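Local atomic coordinates of Endonuclease/exonuclease/phosphatase domain-containing protein (Enterococcus faecalis, PDB entry 3L1W), a protein that is of unknown function but belongs to the endonuclease/exonuclease/phosphatase family and may act as a 3'-5' RNA exonuclease. Residues Gly89-Ser94 with Leu149-Asp154; Asp154-Tyr159 with Tyr218-Gln223; Phe167-Glu170 with Val175-Leu178; Gln184-Leu189 with Gln225-Leu230. All coordinates share one frame; numbering follows the deposited sequence. Where two conformers were deposited one is given.

Contact 1: residues Gly89-Ser94 with Leu149-Asp154; sequences GYFWLS and LEELHD. With EDO (1,2-ethanediol), chain K; SO4 (sulfate ion), chain J.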
loop_
_atom_site.group_PDB
_atom_site.type_symbol
_atom_site.label_atom_id
_atom_site.label_comp_id
_atom_site.label_asym_id
_atom_site.label_seq_id
_atom_site.Cartn_x
_atom_site.Cartn_y
_atom_site.Cartn_z
ATOM N N GLY A 89 -1.865 14.924 -25.956
ATOM C CA GLY A 89 -1.879 16.339 -26.237
ATOM C C GLY A 89 -2.061 17.148 -24.980
ATOM O O GLY A 89 -2.233 16.599 -23.886
ATOM N N TYR A 90 -2.001 18.462 -25.141
ATOM C CA TYR A 90 -2.278 19.365 -24.042
ATOM C C TYR A 90 -2.733 20.709 -24.568
ATOM O O TYR A 90 -2.526 21.042 -25.742
ATOM C CB TYR A 90 -1.056 19.526 -23.139
ATOM C CG TYR A 90 0.122 20.253 -23.752
ATOM C CD1 TYR A 90 0.416 21.561 -23.387
ATOM C CD2 TYR A 90 0.966 19.617 -24.651
ATOM C CE1 TYR A 90 1.504 22.226 -23.922
ATOM C CE2 TYR A 90 2.055 20.277 -25.198
ATOM C CZ TYR A 90 2.317 21.581 -24.826
ATOM O OH TYR A 90 3.398 22.243 -25.356
ATOM N N PHE A 91 -3.377 21.471 -23.698
ATOM C CA PHE A 91 -3.903 22.769 -24.087
ATOM C C PHE A 91 -4.057 23.634 -22.850
ATOM O O PHE A 91 -4.055 23.130 -21.719
ATOM C CB PHE A 91 -5.247 22.619 -24.808
ATOM C CG PHE A 91 -6.263 21.819 -24.042
ATOM C CD1 PHE A 91 -7.139 22.438 -23.170
ATOM C CD2 PHE A 91 -6.340 20.441 -24.192
ATOM C CE1 PHE A 91 -8.077 21.699 -22.465
ATOM C CE2 PHE A 91 -7.275 19.700 -23.496
ATOM C CZ PHE A 91 -8.147 20.327 -22.628
ATOM N N TRP A 92 -4.183 24.933 -23.079
ATOM C CA TRP A 92 -4.356 25.900 -22.008
ATOM C C TRP A 92 -5.828 26.061 -21.650
ATOM O O TRP A 92 -6.711 25.984 -22.510
ATOM C CB TRP A 92 -3.707 27.239 -22.395
ATOM C CG TRP A 92 -2.230 27.159 -22.214
ATOM C CD1 TRP A 92 -1.525 27.532 -21.107
ATOM C CD2 TRP A 92 -1.276 26.612 -23.133
ATOM N NE1 TRP A 92 -0.188 27.267 -21.286
ATOM C CE2 TRP A 92 -0.008 26.701 -22.521
ATOM C CE3 TRP A 92 -1.369 26.067 -24.420
ATOM C CZ2 TRP A 92 1.160 26.272 -23.152
ATOM C CZ3 TRP A 92 -0.208 25.641 -25.046
ATOM C CH2 TRP A 92 1.040 25.746 -24.410
ATOM N N LEU A 93 -6.087 26.254 -20.363
ATOM C CA LEU A 93 -7.446 26.401 -19.878
ATOM C C LEU A 93 -7.864 27.861 -19.968
ATOM O O LEU A 93 -8.073 28.533 -18.951
ATOM C CB LEU A 93 -7.554 25.875 -18.440
ATOM C CG LEU A 93 -6.980 24.472 -18.205
ATOM C CD1 LEU A 93 -7.347 23.969 -16.807
ATOM C CD2 LEU A 93 -7.456 23.472 -19.240
ATOM N N SER A 94 -7.993 28.334 -21.206
ATOM C CA SER A 94 -8.150 29.746 -21.495
ATOM C C SER A 94 -9.089 29.918 -22.672
ATOM O O SER A 94 -9.635 28.940 -23.188
ATOM C CB SER A 94 -6.801 30.343 -21.869
ATOM O OG SER A 94 -6.414 29.897 -23.159
ATOM N N LEU A 149 -13.873 20.441 -20.760
ATOM C CA LEU A 149 -15.023 19.681 -21.228
ATOM C C LEU A 149 -15.410 20.036 -22.659
ATOM O O LEU A 149 -15.892 19.186 -23.409
ATOM C CB LEU A 149 -16.208 19.857 -20.282
ATOM C CG LEU A 149 -15.932 19.275 -18.893
ATOM C CD1 LEU A 149 -17.111 19.472 -17.957
ATOM C CD2 LEU A 149 -15.581 17.798 -18.996
ATOM N N GLU A 150 -15.213 21.295 -23.027
ATOM C CA GLU A 150 -15.500 21.730 -24.388
ATOM C C GLU A 150 -14.410 21.258 -25.349
ATOM O O GLU A 150 -14.698 20.718 -26.423
ATOM C CB GLU A 150 -15.617 23.254 -24.433
ATOM C CG GLU A 150 -16.837 23.791 -23.705
ATOM C CD GLU A 150 -16.972 25.303 -23.807
ATOM O OE1 GLU A 150 -16.026 25.960 -24.305
ATOM O OE2 GLU A 150 -18.024 25.830 -23.379
ATOM N N GLU A 151 -13.159 21.469 -24.956
ATOM C CA GLU A 151 -12.029 21.196 -25.828
ATOM C C GLU A 151 -11.918 19.709 -26.143
ATOM O O GLU A 151 -11.553 19.329 -27.264
ATOM C CB GLU A 151 -10.735 21.722 -25.198
ATOM C CG GLU A 151 -9.480 21.527 -26.029
ATOM C CD GLU A 151 -9.368 22.494 -27.214
ATOM O OE1 GLU A 151 -10.178 23.440 -27.318
ATOM O OE2 GLU A 151 -8.458 22.297 -28.047
ATOM N N LEU A 152 -12.245 18.872 -25.159
ATOM C CA LEU A 152 -12.184 17.425 -25.329
ATOM C C LEU A 152 -13.572 16.799 -25.459
ATOM O O LEU A 152 -13.729 15.595 -25.273
ATOM C CB LEU A 152 -11.421 16.770 -24.170
ATOM C CG LEU A 152 -9.927 17.087 -24.074
ATOM C CD1 LEU A 152 -9.282 16.546 -22.772
ATOM C CD2 LEU A 152 -9.194 16.547 -25.293
ATOM N N HIS A 153 -14.577 17.608 -25.781
ATOM C CA HIS A 153 -15.955 17.113 -25.806
ATOM C C HIS A 153 -16.107 15.860 -26.670
ATOM O O HIS A 153 -16.696 14.870 -26.237
ATOM C CB HIS A 153 -16.918 18.201 -26.288
ATOM C CG HIS A 153 -18.361 17.820 -26.185
ATOM N ND1 HIS A 153 -18.991 17.032 -27.123
ATOM C CD2 HIS A 153 -19.303 18.131 -25.263
ATOM C CE1 HIS A 153 -20.254 16.863 -26.777
ATOM N NE2 HIS A 153 -20.470 17.524 -25.655
ATOM N N ASP A 154 -15.565 15.904 -27.885
ATOM C CA ASP A 154 -15.671 14.776 -28.808
ATOM C C ASP A 154 -15.028 13.489 -28.279
ATOM O O ASP A 154 -15.601 12.398 -28.408
ATOM C CB ASP A 154 -15.069 15.140 -30.169
ATOM C CG ASP A 154 -13.582 15.485 -30.086
ATOM O OD1 ASP A 154 -13.109 15.909 -29.004
ATOM O OD2 ASP A 154 -12.885 15.332 -31.112
HETATM C C1 EDO K . -6.856 19.695 -28.380
HETATM O O1 EDO K . -7.886 18.806 -28.837
HETATM C C2 EDO K . -6.260 19.137 -27.094
HETATM O O2 EDO K . -4.836 19.013 -27.185
HETATM S S SO4 J . -23.387 18.203 -23.769
HETATM O O1 SO4 J . -22.134 18.882 -23.450
HETATM O O2 SO4 J . -23.112 16.928 -24.425
HETATM O O3 SO4 J . -24.136 17.975 -22.536
HETATM O O4 SO4 J . -24.184 19.040 -24.660
#
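The ring of Phe91 lies under the aliphatic part of Glu151, whose CG stands over the ring centre, 3.6 Å from the centroid and 1° off the ring normal: a CH-pi contact over one face. Glu151 reaches this place because CG is anti to the backbone N (chi1 -179°) and the chain then bends at chi2, so that its methylenes cover the ring while the carboxylate, turned 43° from the ring plane, runs on past it. Leu152 completes the apolar contact, with its CG 3.8 Å from Phe91 CE2 and its CD1 at the ring edge, in plane. Ethanediol, probably from the crystallisation liquor, sits beside Phe91 and Glu151 and is also hydrogen-bonded to Trp114 NE1. At the start of helix 153-158, His153 NE2 donates to sulfate O2 at 3.0 Å, and Lys182 NZ also binds the ion. Phe91 pairs through its backbone with Ala112 on the neighbouring strand, and Leu152 packs on Trp114. The outermost strand 83-92 of the six-stranded sheet is thereby covered by the junction of helices 138-151 and 153-158, a helix-on-sheet layer of the alpha/beta sandwich of the DNase I-like fold.

Contact 2: residues Asp154-Tyr159 with Tyr218-Gln223; sequences DKIAQY and YVKGWQ
The last turn of helix 153-158 faces the end of strand 215-220, with CA atoms 8.4 Å apart between Ile156 and Lys220 and 7.7 Å apart between Tyr159 and Gly221. In this DNase I-like sandwich of two sheets, the contact ties the C-terminal end of a covering helix to the sheet beneath it. Gly221, with its positive phi, lies where the chain passes from strand 215-220 toward strand 222-229, which belong to different sheets. Lys220 spans the gap. Its CG is anti to the backbone N and the chain runs extended until it bends at chi4 (-77°), which brings NZ under the helix end. There the ammonium group grips two carbonyl oxygens. It meets Ile156 O almost head-on, with a C=O...donor angle of 171°, whereas it approaches Tyr159 O from above the carbonyl plane. Both acceptors lie where the helix runs out of backbone donors, and the positive charge probably also suits the negative end of the helix dipole. Lower on the chain, Lys220 CD crosses Ile156 CG2 at 4.0 Å. Ile156 also packs on Leu127 and Ile129 of strand 126-132, and Thr161 OG1 is a second partner of Tyr159 O. The two bonds of Lys220 NZ are nearly equal in length, 2.8 Å to Ile156 O and 2.9 Å to Tyr159 O.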
loop_
_atom_site.group_PDB
_atom_site.type_symbol
_atom_site.label_atom_id
_atom_site.label_comp_id
_atom_site.label_asym_id
_atom_site.label_seq_id
_atom_site.Cartn_x
_atom_site.Cartn_y
_atom_site.Cartn_z
ATOM N N ASP A 154 -15.565 15.904 -27.885
ATOM C CA ASP A 154 -15.671 14.776 -28.808
ATOM C C ASP A 154 -15.028 13.489 -28.279
ATOM O O ASP A 154 -15.601 12.398 -28.408
ATOM C CB ASP A 154 -15.069 15.140 -30.169
ATOM C CG ASP A 154 -13.582 15.485 -30.086
ATOM O OD1 ASP A 154 -13.109 15.909 -29.004
ATOM O OD2 ASP A 154 -12.885 15.332 -31.112
ATOM N N LYS A 155 -13.839 13.612 -27.694
ATOM C CA LYS A 155 -13.127 12.453 -27.170
ATOM C C LYS A 155 -13.834 11.861 -25.963
ATOM O O LYS A 155 -13.940 10.640 -25.825
ATOM C CB LYS A 155 -11.705 12.832 -26.753
ATOM C CG LYS A 155 -10.761 13.177 -27.882
ATOM C CD LYS A 155 -9.329 13.263 -27.355
ATOM C CE LYS A 155 -8.475 14.168 -28.213
ATOM N NZ LYS A 155 -8.404 13.691 -29.622
ATOM N N ILE A 156 -14.289 12.732 -25.068
ATOM C CA ILE A 156 -15.026 12.284 -23.892
ATOM C C ILE A 156 -16.300 11.533 -24.279
ATOM O O ILE A 156 -16.650 10.525 -23.672
ATOM C CB ILE A 156 -15.376 13.466 -22.977
ATOM C CG1 ILE A 156 -14.102 14.027 -22.344
ATOM C CG2 ILE A 156 -16.311 13.031 -21.878
ATOM C CD1 ILE A 156 -14.320 15.376 -21.677
ATOM N N ALA A 157 -16.986 12.020 -25.301
ATOM C CA ALA A 157 -18.211 11.382 -25.753
ATOM C C ALA A 157 -17.934 10.008 -26.355
ATOM O O ALA A 157 -18.750 9.094 -26.245
ATOM C CB ALA A 157 -18.918 12.277 -26.767
ATOM N N GLN A 158 -16.772 9.871 -26.981
ATOM C CA GLN A 158 -16.437 8.679 -27.751
ATOM C C GLN A 158 -15.835 7.553 -26.904
ATOM O O GLN A 158 -16.059 6.371 -27.182
ATOM C CB GLN A 158 -15.470 9.062 -28.880
ATOM C CG GLN A 158 -15.126 7.932 -29.841
ATOM C CD GLN A 158 -14.297 8.418 -31.022
ATOM O OE1 GLN A 158 -13.850 7.626 -31.858
ATOM N NE2 GLN A 158 -14.087 9.732 -31.092
ATOM N N TYR A 159 -15.070 7.910 -25.874
ATOM C CA TYR A 159 -14.326 6.912 -25.109
ATOM C C TYR A 159 -14.662 6.878 -23.616
ATOM O O TYR A 159 -15.014 7.900 -23.024
ATOM C CB TYR A 159 -12.810 7.162 -25.220
ATOM C CG TYR A 159 -12.273 7.270 -26.627
ATOM C CD1 TYR A 159 -12.131 6.143 -27.425
ATOM C CD2 TYR A 159 -11.882 8.495 -27.149
ATOM C CE1 TYR A 159 -11.635 6.241 -28.715
ATOM C CE2 TYR A 159 -11.386 8.603 -28.437
ATOM C CZ TYR A 159 -11.261 7.469 -29.210
ATOM O OH TYR A 159 -10.762 7.564 -30.488
ATOM N N TYR A 218 -12.574 10.924 -11.272
ATOM C CA TYR A 218 -13.913 10.865 -11.856
ATOM C C TYR A 218 -13.912 9.887 -13.023
ATOM O O TYR A 218 -12.963 9.853 -13.817
ATOM C CB TYR A 218 -14.351 12.258 -12.338
ATOM C CG TYR A 218 -15.024 13.099 -11.273
ATOM C CD1 TYR A 218 -16.358 12.897 -10.955
ATOM C CD2 TYR A 218 -14.335 14.118 -10.615
ATOM C CE1 TYR A 218 -16.994 13.667 -9.990
ATOM C CE2 TYR A 218 -14.960 14.903 -9.645
ATOM C CZ TYR A 218 -16.292 14.669 -9.341
ATOM O OH TYR A 218 -16.934 15.430 -8.395
ATOM N N VAL A 219 -14.977 9.102 -13.139
ATOM C CA VAL A 219 -15.026 8.072 -14.166
ATOM C C VAL A 219 -16.261 8.168 -15.047
ATOM O O VAL A 219 -17.341 8.561 -14.596
ATOM C CB VAL A 219 -14.931 6.653 -13.548
ATOM C CG1 VAL A 219 -13.634 6.506 -12.744
ATOM C CG2 VAL A 219 -16.136 6.360 -12.671
ATOM N N LYS A 220 -16.078 7.820 -16.316
ATOM C CA LYS A 220 -17.186 7.648 -17.248
ATOM C C LYS A 220 -16.912 6.394 -18.059
ATOM O O LYS A 220 -15.890 6.301 -18.740
ATOM C CB LYS A 220 -17.336 8.859 -18.176
ATOM C CG LYS A 220 -18.263 8.625 -19.383
ATOM C CD LYS A 220 -18.012 9.671 -20.447
ATOM C CE LYS A 220 -18.631 9.304 -21.788
ATOM N NZ LYS A 220 -17.837 8.272 -22.511
ATOM N N GLY A 221 -17.810 5.419 -17.960
ATOM C CA GLY A 221 -17.676 4.177 -18.706
ATOM C C GLY A 221 -16.819 3.129 -18.019
ATOM O O GLY A 221 -16.223 2.276 -18.682
ATOM N N TRP A 222 -16.745 3.192 -16.692
ATOM C CA TRP A 222 -15.931 2.254 -15.918
ATOM C C TRP A 222 -16.689 1.648 -14.754
ATOM O O TRP A 222 -17.530 2.298 -14.143
ATOM C CB TRP A 222 -14.693 2.943 -15.338
ATOM C CG TRP A 222 -13.768 3.503 -16.354
ATOM C CD1 TRP A 222 -13.797 4.758 -16.888
ATOM C CD2 TRP A 222 -12.664 2.830 -16.966
ATOM N NE1 TRP A 222 -12.784 4.908 -17.800
ATOM C CE2 TRP A 222 -12.069 3.740 -17.863
ATOM C CE3 TRP A 222 -12.120 1.548 -16.843
ATOM C CZ2 TRP A 222 -10.958 3.409 -18.637
ATOM C CZ3 TRP A 222 -11.017 1.222 -17.611
ATOM C CH2 TRP A 222 -10.448 2.149 -18.495
ATOM N N GLN A 223 -16.363 0.401 -14.442
ATOM C CA GLN A 223 -16.771 -0.203 -13.184
ATOM C C GLN A 223 -15.667 0.066 -12.173
ATOM O O GLN A 223 -14.499 -0.193 -12.449
ATOM C CB GLN A 223 -16.949 -1.711 -13.329
ATOM C CG GLN A 223 -17.387 -2.374 -12.022
ATOM C CD GLN A 223 -17.456 -3.888 -12.103
ATOM O OE1 GLN A 223 -16.925 -4.502 -13.029
ATOM N NE2 GLN A 223 -18.113 -4.500 -11.121
#

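Contact 3: residues Phe167-Glu170 with Val175-Leu178; sequences FNAE and VHQL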
loop_
_atom_site.group_PDB
_atom_site.type_symbol
_atom_site.label_atom_id
_atom_site.label_comp_id
_atom_site.label_asym_id
_atom_site.label_seq_id
_atom_site.Cartn_x
_atom_site.Cartn_y
_atom_site.Cartn_z
ATOM N N PHE A 167 -8.483 19.199 -8.190
ATOM C CA PHE A 167 -9.538 20.134 -8.575
ATOM C C PHE A 167 -9.455 21.425 -7.778
ATOM O O PHE A 167 -10.132 22.399 -8.112
ATOM C CB PHE A 167 -10.931 19.510 -8.383
ATOM C CG PHE A 167 -11.294 18.499 -9.432
ATOM C CD1 PHE A 167 -12.472 18.620 -10.161
ATOM C CD2 PHE A 167 -10.468 17.424 -9.684
ATOM C CE1 PHE A 167 -12.802 17.676 -11.131
ATOM C CE2 PHE A 167 -10.793 16.486 -10.653
ATOM C CZ PHE A 167 -11.956 16.620 -11.373
ATOM N N ASN A 168 -8.646 21.428 -6.715
ATOM C CA ASN A 168 -8.592 22.583 -5.818
ATOM C C ASN A 168 -9.974 22.986 -5.314
ATOM O O ASN A 168 -10.203 24.150 -4.988
ATOM C CB ASN A 168 -7.910 23.785 -6.503
ATOM C CG ASN A 168 -6.417 23.864 -6.196
ATOM O OD1 ASN A 168 -6.000 23.692 -5.046
ATOM N ND2 ASN A 168 -5.610 24.145 -7.214
ATOM N N ALA A 169 -10.890 22.022 -5.223
ATOM C CA ALA A 169 -12.271 22.326 -4.846
ATOM C C ALA A 169 -12.855 21.228 -3.976
ATOM O O ALA A 169 -12.784 20.057 -4.335
ATOM C CB ALA A 169 -13.141 22.507 -6.092
ATOM N N GLU A 170 -13.445 21.616 -2.845
ATOM C CA GLU A 170 -14.204 20.672 -2.024
ATOM C C GLU A 170 -15.492 20.283 -2.759
ATOM O O GLU A 170 -15.889 20.938 -3.722
ATOM C CB GLU A 170 -14.522 21.262 -0.646
ATOM C CG GLU A 170 -13.290 21.748 0.131
ATOM C CD GLU A 170 -12.577 20.651 0.910
ATOM O OE1 GLU A 170 -13.211 19.644 1.300
ATOM O OE2 GLU A 170 -11.363 20.809 1.151
ATOM N N VAL A 175 -18.000 23.506 -9.822
ATOM C CA VAL A 175 -17.254 22.701 -10.775
ATOM C C VAL A 175 -17.609 21.214 -10.664
ATOM O O VAL A 175 -17.659 20.515 -11.669
ATOM C CB VAL A 175 -15.724 22.933 -10.674
ATOM C CG1 VAL A 175 -15.182 22.460 -9.329
ATOM C CG2 VAL A 175 -15.001 22.235 -11.841
ATOM N N HIS A 176 -17.884 20.734 -9.451
ATOM C CA HIS A 176 -18.229 19.325 -9.281
ATOM C C HIS A 176 -19.612 19.022 -9.838
ATOM O O HIS A 176 -19.852 17.943 -10.375
ATOM C CB HIS A 176 -18.124 18.895 -7.812
ATOM C CG HIS A 176 -16.716 18.788 -7.327
ATOM N ND1 HIS A 176 -15.875 17.764 -7.704
ATOM C CD2 HIS A 176 -15.991 19.592 -6.514
ATOM C CE1 HIS A 176 -14.697 17.931 -7.129
ATOM N NE2 HIS A 176 -14.739 19.038 -6.406
ATOM N N GLN A 177 -20.523 19.974 -9.711
ATOM C CA GLN A 177 -21.861 19.812 -10.271
ATOM C C GLN A 177 -21.776 19.694 -11.785
ATOM O O GLN A 177 -22.486 18.902 -12.406
ATOM C CB GLN A 177 -22.775 20.978 -9.872
ATOM C CG GLN A 177 -23.162 20.967 -8.401
ATOM C CD GLN A 177 -23.847 19.674 -7.994
ATOM O OE1 GLN A 177 -23.317 18.895 -7.198
ATOM N NE2 GLN A 177 -25.027 19.432 -8.553
ATOM N N LEU A 178 -20.883 20.474 -12.388
ATOM C CA LEU A 178 -20.704 20.432 -13.835
ATOM C C LEU A 178 -20.131 19.084 -14.263
ATOM O O LEU A 178 -20.615 18.434 -15.199
ATOM C CB LEU A 178 -19.773 21.558 -14.289
ATOM C CG LEU A 178 -19.409 21.576 -15.774
ATOM C CD1 LEU A 178 -20.654 21.756 -16.618
ATOM C CD2 LEU A 178 -18.404 22.680 -16.054
#
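His176, in the first turn of helix 174-179, turns its imidazole back onto the loop 167-170 that precedes the helix. In the strand-loop-helix connection of the DNase I-like fold that begins with strand 161-164, the ring ties this loop to the helix. With CG anti to the carbonyl carbon (chi1 -72°), the imidazole is carried toward the loop, and chi2 aims NE2 at Ala169 O, 3.0 Å away. The bond is fairly straight at the donor, with an N-H...acceptor angle of 164° and the oxygen close to the imidazole plane. At the acceptor it is less regular, because NE2 stands well above the carbonyl plane of Ala169. With NE2 as donor, ND1, across CE1, is hydrogen-bonded to Tyr218 OH, so both nitrogens of this buried histidine are engaged and its rotation is fixed. CD2 comes within 3.1 Å of Glu170 O, obliquely to the ring. Phe167 lies nearly parallel to the imidazole, its plane inclined by 12°, but the two rings are slid apart with centroids 5.3 Å from each other and barely overlap; the touch is between Phe167 CD1 and His176 CE1. Tyr216 meets both rings, and Met145 of helix 138-151 packs on Phe167 and on Val175. Beside the histidine, Val175 places CG1 between its backbone N and carbonyl carbon, and that methyl meets Ala169 CB at 3.8 Å, the same CB that lies 3.8 Å from His176 NE2.

Contact 4: residues Gln184-Leu189 with Gln225-Leu230; sequences QDSKNL and QQTASL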
loop_
_atom_site.group_PDB
_atom_site.type_symbol
_atom_site.label_atom_id
_atom_site.label_comp_id
_atom_site.label_asym_id
_atom_site.label_seq_id
_atom_site.Cartn_x
_atom_site.Cartn_y
_atom_site.Cartn_z
ATOM N N GLN A 184 -18.885 10.182 -12.680
ATOM C CA GLN A 184 -19.164 9.838 -11.289
ATOM C C GLN A 184 -17.884 9.859 -10.469
ATOM O O GLN A 184 -16.828 9.457 -10.956
ATOM C CB GLN A 184 -19.786 8.444 -11.196
ATOM C CG GLN A 184 -21.127 8.311 -11.865
ATOM C CD GLN A 184 -21.740 6.945 -11.614
ATOM O OE1 GLN A 184 -21.263 5.932 -12.133
ATOM N NE2 GLN A 184 -22.795 6.907 -10.810
ATOM N N ASP A 185 -17.978 10.325 -9.225
ATOM C CA ASP A 185 -16.850 10.291 -8.304
ATOM C C ASP A 185 -16.596 8.851 -7.862
ATOM O O ASP A 185 -17.409 8.256 -7.150
ATOM C CB ASP A 185 -17.128 11.186 -7.092
ATOM C CG ASP A 185 -15.961 11.249 -6.129
ATOM O OD1 ASP A 185 -15.017 10.448 -6.262
ATOM O OD2 ASP A 185 -15.996 12.106 -5.220
ATOM N N SER A 186 -15.470 8.295 -8.293
ATOM C CA SER A 186 -15.161 6.885 -8.028
ATOM C C SER A 186 -15.195 6.485 -6.546
ATOM O O SER A 186 -15.515 5.346 -6.222
ATOM C CB SER A 186 -13.801 6.529 -8.632
ATOM O OG SER A 186 -12.760 7.255 -8.000
ATOM N N LYS A 187 -14.860 7.406 -5.648
ATOM C CA LYS A 187 -14.730 7.027 -4.239
ATOM C C LYS A 187 -16.069 6.769 -3.547
ATOM O O LYS A 187 -16.095 6.250 -2.426
ATOM C CB LYS A 187 -13.871 8.031 -3.447
ATOM C CG LYS A 187 -14.528 9.378 -3.152
ATOM C CD LYS A 187 -13.690 10.159 -2.131
ATOM C CE LYS A 187 -14.239 11.564 -1.864
ATOM N NZ LYS A 187 -14.156 12.482 -3.049
ATOM N N ASN A 188 -17.173 7.118 -4.212
ATOM C CA ASN A 188 -18.503 6.820 -3.677
ATOM C C ASN A 188 -19.128 5.576 -4.311
ATOM O O ASN A 188 -20.258 5.206 -3.982
ATOM C CB ASN A 188 -19.445 8.011 -3.875
ATOM C CG ASN A 188 -19.020 9.228 -3.079
ATOM O OD1 ASN A 188 -18.390 9.104 -2.036
ATOM N ND2 ASN A 188 -19.366 10.417 -3.572
ATOM N N LEU A 189 -18.388 4.939 -5.213
ATOM C CA LEU A 189 -18.925 3.836 -6.004
ATOM C C LEU A 189 -18.595 2.453 -5.457
ATOM O O LEU A 189 -19.233 1.464 -5.831
ATOM C CB LEU A 189 -18.449 3.930 -7.449
ATOM C CG LEU A 189 -18.970 5.118 -8.253
ATOM C CD1 LEU A 189 -18.501 4.979 -9.680
ATOM C CD2 LEU A 189 -20.492 5.216 -8.170
ATOM N N GLN A 225 -13.906 -0.888 -8.652
ATOM C CA GLN A 225 -13.765 -2.003 -7.711
ATOM C C GLN A 225 -13.399 -1.546 -6.308
ATOM O O GLN A 225 -13.773 -2.182 -5.315
ATOM C CB GLN A 225 -12.697 -2.984 -8.192
ATOM C CG GLN A 225 -13.183 -3.963 -9.234
ATOM C CD GLN A 225 -13.222 -3.355 -10.605
ATOM O OE1 GLN A 225 -14.285 -3.248 -11.222
ATOM N NE2 GLN A 225 -12.058 -2.939 -11.098
ATOM N N GLN A 226 -12.645 -0.456 -6.236
ATOM C CA GLN A 226 -12.261 0.132 -4.967
ATOM C C GLN A 226 -11.412 1.375 -5.189
ATOM O O GLN A 226 -10.932 1.637 -6.297
ATOM C CB GLN A 226 -11.498 -0.868 -4.117
ATOM C CG GLN A 226 -10.221 -1.345 -4.754
ATOM C CD GLN A 226 -9.383 -2.150 -3.788
ATOM O OE1 GLN A 226 -8.443 -1.628 -3.191
ATOM N NE2 GLN A 226 -9.724 -3.422 -3.622
ATOM N N THR A 227 -11.308 2.180 -4.142
ATOM C CA THR A 227 -10.493 3.382 -4.182
ATOM C C THR A 227 -9.723 3.460 -2.873
ATOM O O THR A 227 -10.086 2.800 -1.899
ATOM C CB THR A 227 -11.341 4.660 -4.353
ATOM O OG1 THR A 227 -12.335 4.715 -3.322
ATOM C CG2 THR A 227 -12.047 4.670 -5.718
ATOM N N ALA A 228 -8.657 4.254 -2.857
ATOM C CA ALA A 228 -7.891 4.461 -1.624
ATOM C C ALA A 228 -7.139 5.779 -1.632
ATOM O O ALA A 228 -6.700 6.253 -2.683
ATOM C CB ALA A 228 -6.907 3.304 -1.400
ATOM N N SER A 229 -6.986 6.367 -0.448
ATOM C CA SER A 229 -6.057 7.476 -0.244
ATOM C C SER A 229 -4.866 6.888 0.502
ATOM O O SER A 229 -5.043 6.272 1.555
ATOM C CB SER A 229 -6.698 8.580 0.594
ATOM O OG SER A 229 -7.740 9.226 -0.123
ATOM N N LEU A 230 -3.660 7.083 -0.026
ATOM C CA LEU A 230 -2.482 6.372 0.482
ATOM C C LEU A 230 -1.696 7.235 1.470
ATOM O O LEU A 230 -1.228 8.311 1.125
ATOM C CB LEU A 230 -1.584 5.967 -0.696
ATOM C CG LEU A 230 -2.320 5.143 -1.762
ATOM C CD1 LEU A 230 -1.410 4.833 -2.941
ATOM C CD2 LEU A 230 -2.870 3.843 -1.150
HETATM O O HOH W 1 -14.895 3.406 -4.131
#
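Thr227 fits against the short 3-10 turn 186-188 with both branches of its side chain. Its methyl CG2 touches Ser186 OG at 3.5 Å, while its hydroxyl OG1 lies beside the backbone of Lys187, 3.5 Å from CA. The first torsion of Thr227 (chi1 55°) sets OG1 between its backbone N and carbonyl carbon, which turns the hydroxyl to Lys187 and leaves the methyl for Ser186. One water bridges the segments: it donates to Ser186 O at 2.9 Å and is hydrogen-bonded to Thr227 OG1 at 3.0 Å. The same hydroxyl also pairs with His192 ND1 on strand 191-193, and Ser186 OG is bound to Ile217 O of strand 215-220, so the polar ends of both side chains are satisfied in this buried place. The next shell shapes the turn. Asp185 OD1 accepts from Lys187 N at 3.1 Å, forming an Asx turn, although the amide comes from above the carboxylate plane. Its other oxygen, OD2, uses its syn lone pair to receive Lys187 NZ at 2.9 Å in a salt bridge, for which the lysine chain bends at chi4. Two backbone bonds, Asn188 N to Asp185 O and Leu189 N to Ser186 O, close the turn. Farther out, on strand 222-229, Gln226 and Ala228 pack on Phe33 of the second subunit. Strand 184-185 edges one sheet and strand 222-229 lies in the other, so the contact joins the two sheets at the core of the DNase I-like alpha/beta sandwich.

Contacts 1 and 2 follow each other along helix 153-158, share Asp154 and have centres 15 Å apart; both rest on the six-stranded sheet, and Leu149 packs on Ile156 between them. Contact 3 lies within the chain span that contact 2 closes, 18 Å away between centres, and meets it where Tyr218 OH probably bonds to His176 ND1. Leu149 also packs on Leu178, joining contacts 1 and 3. Contact 4 alternates with contact 2 along the chain: strands 184-185 and 215-220 are neighbours, and strand 222-229 takes part in both. Contacts 1 and 4, 25 Å apart between centres, do not touch. The four contacts thus join the helices to one sheet and that sheet to the other.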